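Local coordinates for protein ML032222a iGluR (Mnemiopsis leidyi, PDB 4YKI) that probably serves as a subunit of a glycine-activated ion channel of the ionotropic glutamate receptor family, its ligand-binding domain holding glycine, at residues Lys3-Ile6 and Gly7-Leu10; Val42-Leu45 and Ser46-Gly50. All coordinates share one frame; numbering follows the deposited sequence. Where two conformers were deposited one is given.

Contact 1 of 2, residues Lys3-Ile6 and Gly7-Leu10; sequences KNLI and GRHL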
loop_
_atom_site.group_PDB
_atom_site.type_symbol
_atom_site.label_atom_id
_atom_site.label_comp_id
_atom_site.label_asym_id
_atom_site.label_seq_id
_atom_site.Cartn_x
_atom_site.Cartn_y
_atom_site.Cartn_z
ATOM N N LYS B 3 -15.351 -10.723 20.008
ATOM C CA LYS B 3 -14.812 -11.925 19.362
ATOM C C LYS B 3 -13.338 -11.703 18.998
ATOM O O LYS B 3 -12.958 -10.630 18.502
ATOM C CB LYS B 3 -15.602 -12.282 18.089
ATOM C CG LYS B 3 -17.056 -12.710 18.295
ATOM C CD LYS B 3 -17.677 -13.149 16.969
ATOM C CE LYS B 3 -19.202 -13.254 17.060
ATOM N NZ LYS B 3 -19.662 -14.306 18.002
ATOM N N ASN B 4 -12.505 -12.703 19.272
ATOM C CA ASN B 4 -11.115 -12.686 18.821
ATOM C C ASN B 4 -10.803 -14.038 18.205
ATOM O O ASN B 4 -11.703 -14.848 18.003
ATOM C CB ASN B 4 -10.143 -12.335 19.963
ATOM C CG ASN B 4 -10.211 -13.307 21.127
ATOM O OD1 ASN B 4 -10.139 -14.520 20.956
ATOM N ND2 ASN B 4 -10.335 -12.759 22.333
ATOM N N LEU B 5 -9.531 -14.278 17.913
ATOM C CA LEU B 5 -9.117 -15.476 17.192
ATOM C C LEU B 5 -8.606 -16.601 18.087
ATOM O O LEU B 5 -8.274 -17.689 17.593
ATOM C CB LEU B 5 -8.053 -15.092 16.166
ATOM C CG LEU B 5 -8.608 -14.518 14.863
ATOM C CD1 LEU B 5 -7.556 -13.782 14.076
ATOM C CD2 LEU B 5 -9.213 -15.614 14.002
ATOM N N ILE B 6 -8.544 -16.384 19.391
ATOM C CA ILE B 6 -7.975 -17.408 20.263
ATOM C C ILE B 6 -8.833 -18.678 20.260
ATOM O O ILE B 6 -10.035 -18.651 20.562
ATOM C CB ILE B 6 -7.792 -16.880 21.695
ATOM C CG1 ILE B 6 -6.878 -15.647 21.697
ATOM C CG2 ILE B 6 -7.179 -17.965 22.566
ATOM C CD1 ILE B 6 -6.820 -14.919 23.027
ATOM N N GLY B 7 -8.216 -19.796 19.898
ATOM C CA GLY B 7 -8.909 -21.075 19.835
ATOM C C GLY B 7 -9.692 -21.324 18.538
ATOM O O GLY B 7 -10.170 -22.427 18.322
ATOM N N ARG B 8 -9.824 -20.328 17.673
ATOM C CA ARG B 8 -10.515 -20.515 16.404
ATOM C C ARG B 8 -9.703 -21.404 15.479
ATOM O O ARG B 8 -8.488 -21.492 15.603
ATOM C CB ARG B 8 -10.773 -19.160 15.734
ATOM C CG ARG B 8 -11.628 -18.198 16.563
ATOM C CD ARG B 8 -13.091 -18.575 16.645
ATOM N NE ARG B 8 -13.787 -17.614 17.498
ATOM C CZ ARG B 8 -15.098 -17.492 17.594
ATOM N NH1 ARG B 8 -15.905 -18.251 16.880
ATOM N NH2 ARG B 8 -15.602 -16.582 18.405
ATOM N N HIS B 9 -10.396 -22.058 14.560
ATOM C CA HIS B 9 -9.761 -22.819 13.489
ATOM C C HIS B 9 -10.132 -22.167 12.167
ATOM O O HIS B 9 -11.280 -22.237 11.741
ATOM C CB HIS B 9 -10.213 -24.279 13.478
ATOM C CG HIS B 9 -9.539 -25.089 12.415
ATOM N ND1 HIS B 9 -8.207 -25.444 12.490
ATOM C CD2 HIS B 9 -9.991 -25.546 11.223
ATOM C CE1 HIS B 9 -7.879 -26.114 11.399
ATOM N NE2 HIS B 9 -8.941 -26.182 10.610
ATOM N N LEU B 10 -9.163 -21.519 11.538
ATOM C CA LEU B 10 -9.381 -20.828 10.289
ATOM C C LEU B 10 -9.129 -21.724 9.080
ATOM O O LEU B 10 -8.153 -22.449 9.027
ATOM C CB LEU B 10 -8.495 -19.583 10.195
ATOM C CG LEU B 10 -8.676 -18.479 11.244
ATOM C CD1 LEU B 10 -7.812 -17.264 10.896
ATOM C CD2 LEU B 10 -10.156 -18.094 11.390
HETATM O O HOH W 1 -18.788 -16.998 17.914
#
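R8 folds back along the residues before it, and its backbone and side chain each meet a carbonyl of K3-I6. The backbone bond closes a type II beta turn from L5 to R8: R8 N donates to L5 O at 3.1 Å, with an N-H...O angle of 156°. G7 takes the third position of the turn with a positive phi of 83°, as the residue there does in a type II turn. Just upstream, N4 closes an Asx turn, its OD1 accepting from I6 N at 2.9 Å; the amide is thus tied to the backbone that enters the beta turn. The bend of the R8 side chain at chi2 (-72°) carries it back alongside L5 O toward N4. There R8 NE gives a weak hydrogen bond to N4 O at 3.5 Å. Beyond it, a water lies in the guanidinium plane at its edge and accepts from both R8 NH2, at 3.3 Å, and K3 NZ, at 2.8 Å. The two like charges, R8 NH2 and K3 NZ 4.7 Å apart, are thereby bridged by one oxygen, which probably eases their repulsion. The apolar part of the contact is the crossing of L5 and L10 at about a right angle; L5 CD2 rests against both methyls of L10, with L10 CD2 the nearer at 3.7 Å. These two leucines are buried, whereas the polar side of the turn is more exposed. The turn leads directly into strand 9-13, the central strand of a three-stranded parallel sheet: R8 and L10 pair with the neighbouring strand 52-56, H9 hydrogen-bonds T52 and E54 through its two ring nitrogens, and L5 and R8 pack on Y224, just before helix 225-238.

Contact 2 of 2, residues Val42-Leu45 and Ser46-Gly50; sequences VVKL and SEDLG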
loop_
_atom_site.group_PDB
_atom_site.type_symbol
_atom_site.label_atom_id
_atom_site.label_comp_id
_atom_site.label_asym_id
_atom_site.label_seq_id
_atom_site.Cartn_x
_atom_site.Cartn_y
_atom_site.Cartn_z
ATOM N N VAL B 42 1.466 -16.357 7.811
ATOM C CA VAL B 42 0.364 -17.080 8.461
ATOM C C VAL B 42 0.837 -17.760 9.740
ATOM O O VAL B 42 0.156 -17.724 10.756
ATOM C CB VAL B 42 -0.267 -18.108 7.501
ATOM C CG1 VAL B 42 -1.208 -19.053 8.236
ATOM C CG2 VAL B 42 -1.007 -17.414 6.376
ATOM N N VAL B 43 2.007 -18.382 9.687
ATOM C CA VAL B 43 2.553 -19.048 10.859
ATOM C C VAL B 43 2.702 -18.052 12.011
ATOM O O VAL B 43 2.315 -18.325 13.145
ATOM C CB VAL B 43 3.908 -19.726 10.555
ATOM C CG1 VAL B 43 4.628 -20.139 11.827
ATOM C CG2 VAL B 43 3.706 -20.953 9.669
ATOM N N LYS B 44 3.285 -16.894 11.732
ATOM C CA LYS B 44 3.456 -15.880 12.764
ATOM C C LYS B 44 2.117 -15.344 13.292
ATOM O O LYS B 44 1.954 -15.162 14.486
ATOM C CB LYS B 44 4.322 -14.739 12.230
ATOM C CG LYS B 44 4.856 -13.781 13.276
ATOM C CD LYS B 44 5.772 -14.451 14.308
ATOM C CE LYS B 44 7.041 -15.037 13.674
ATOM N NZ LYS B 44 8.073 -15.505 14.669
ATOM N N LEU B 45 1.160 -15.100 12.400
ATOM C CA LEU B 45 -0.181 -14.685 12.798
ATOM C C LEU B 45 -0.798 -15.722 13.722
ATOM O O LEU B 45 -1.410 -15.366 14.726
ATOM C CB LEU B 45 -1.087 -14.476 11.582
ATOM C CG LEU B 45 -0.826 -13.221 10.756
ATOM C CD1 LEU B 45 -1.611 -13.290 9.452
ATOM C CD2 LEU B 45 -1.147 -11.946 11.515
ATOM N N SER B 46 -0.640 -17.003 13.393
ATOM C CA SER B 46 -1.254 -18.062 14.198
ATOM C C SER B 46 -0.633 -18.140 15.583
ATOM O O SER B 46 -1.328 -18.382 16.568
ATOM C CB SER B 46 -1.166 -19.422 13.489
ATOM O OG SER B 46 0.132 -19.996 13.580
ATOM N N GLU B 47 0.675 -17.922 15.659
ATOM C CA GLU B 47 1.351 -17.938 16.949
ATOM C C GLU B 47 0.955 -16.755 17.811
ATOM O O GLU B 47 0.761 -16.902 19.014
ATOM C CB GLU B 47 2.851 -17.949 16.734
ATOM C CG GLU B 47 3.299 -19.266 16.193
ATOM C CD GLU B 47 4.739 -19.282 15.779
ATOM O OE1 GLU B 47 5.398 -18.215 15.808
ATOM O OE2 GLU B 47 5.202 -20.381 15.410
ATOM N N ASP B 48 0.806 -15.589 17.193
ATOM C CA ASP B 48 0.517 -14.379 17.933
ATOM C C ASP B 48 -0.970 -14.245 18.280
ATOM O O ASP B 48 -1.309 -13.664 19.307
ATOM C CB ASP B 48 1.005 -13.162 17.140
ATOM C CG ASP B 48 2.535 -13.103 17.016
ATOM O OD1 ASP B 48 3.250 -13.853 17.722
ATOM O OD2 ASP B 48 3.034 -12.302 16.202
ATOM N N LEU B 49 -1.858 -14.769 17.434
ATOM C CA LEU B 49 -3.300 -14.579 17.620
ATOM C C LEU B 49 -4.023 -15.806 18.168
ATOM O O LEU B 49 -5.189 -15.719 18.554
ATOM C CB LEU B 49 -3.942 -14.139 16.310
ATOM C CG LEU B 49 -3.558 -12.720 15.879
ATOM C CD1 LEU B 49 -3.940 -12.417 14.447
ATOM C CD2 LEU B 49 -4.224 -11.689 16.804
ATOM N N GLY B 50 -3.339 -16.947 18.191
ATOM C CA GLY B 50 -3.828 -18.120 18.892
ATOM C C GLY B 50 -4.804 -18.996 18.140
ATOM O O GLY B 50 -5.548 -19.743 18.776
#
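S46 and E47 both donate to V43 O, one through a side-chain hydroxyl and the other through a backbone amide. In the conformer given, S46 OG gives its hydrogen to V43 O at 2.8 Å, and E47 N reaches it at 3.0 Å from the same face of the carbonyl plane. The serine torsion (chi1 77°) sets OG between the backbone N and the carbonyl carbon, from where it can turn back to the preceding turn. The hydroxyl bond is the more bent at the acceptor, with a C=O...OG angle of 122° against 155° for the amide. Regular i to i+4 bonds carry the rest of the backbone: S46 N to V42 O, D48 N to K44 O and L49 N to L45 O, followed by G50 N to S46 O. Charged side chains gather around K44. Its chain, bent at chi2 and chi3 in the conformer given, crosses those of E47 and D48; K44 NZ forms a long salt bridge with E47 OE1 at 4.0 Å, while D48 OD2 meets the aliphatic K44 CG at 3.8 Å. The extended E47 chain also runs beside V43, E47 OE2 standing 3.6 Å from V43 CG1. Apolar contact falls to L45 and L49, one turn apart and pointing the same way, with L45 CD2 4.1 Å from L49 CD1. Both leucines touch H231 of helix 225-238, whereas V42, V43 and S46 lean on Y53 of strand 52-56. The whole is the end of an amphipathic alpha-helix, terminated by G50 with positive phi and packed on the parallel sheet of a ligand-binding domain whose sequence family belongs to the periplasmic-binding-protein clan.

Contact 1 (3-10) precedes contact 2 (42-50) along the chain, and their centres lie about 11 Å apart, on the same side of the chain's centre. They touch directly: G7 N is probably hydrogen-bonded to G50 O at 2.9 Å, so the glycine of the beta turn meets the glycine that ends helix 37-49. L5 and I6 also pack on the carbonyl of L49. Contact 1 leads into the first strand, and contact 2 ends the helix and leads into the second, of a beta-alpha-beta unit (9-13, 37-49, 52-56) whose strands are adjacent and parallel in the three-stranded sheet. The N-terminal turn is thus joined to the helix end at one end of the ligand-binding domain.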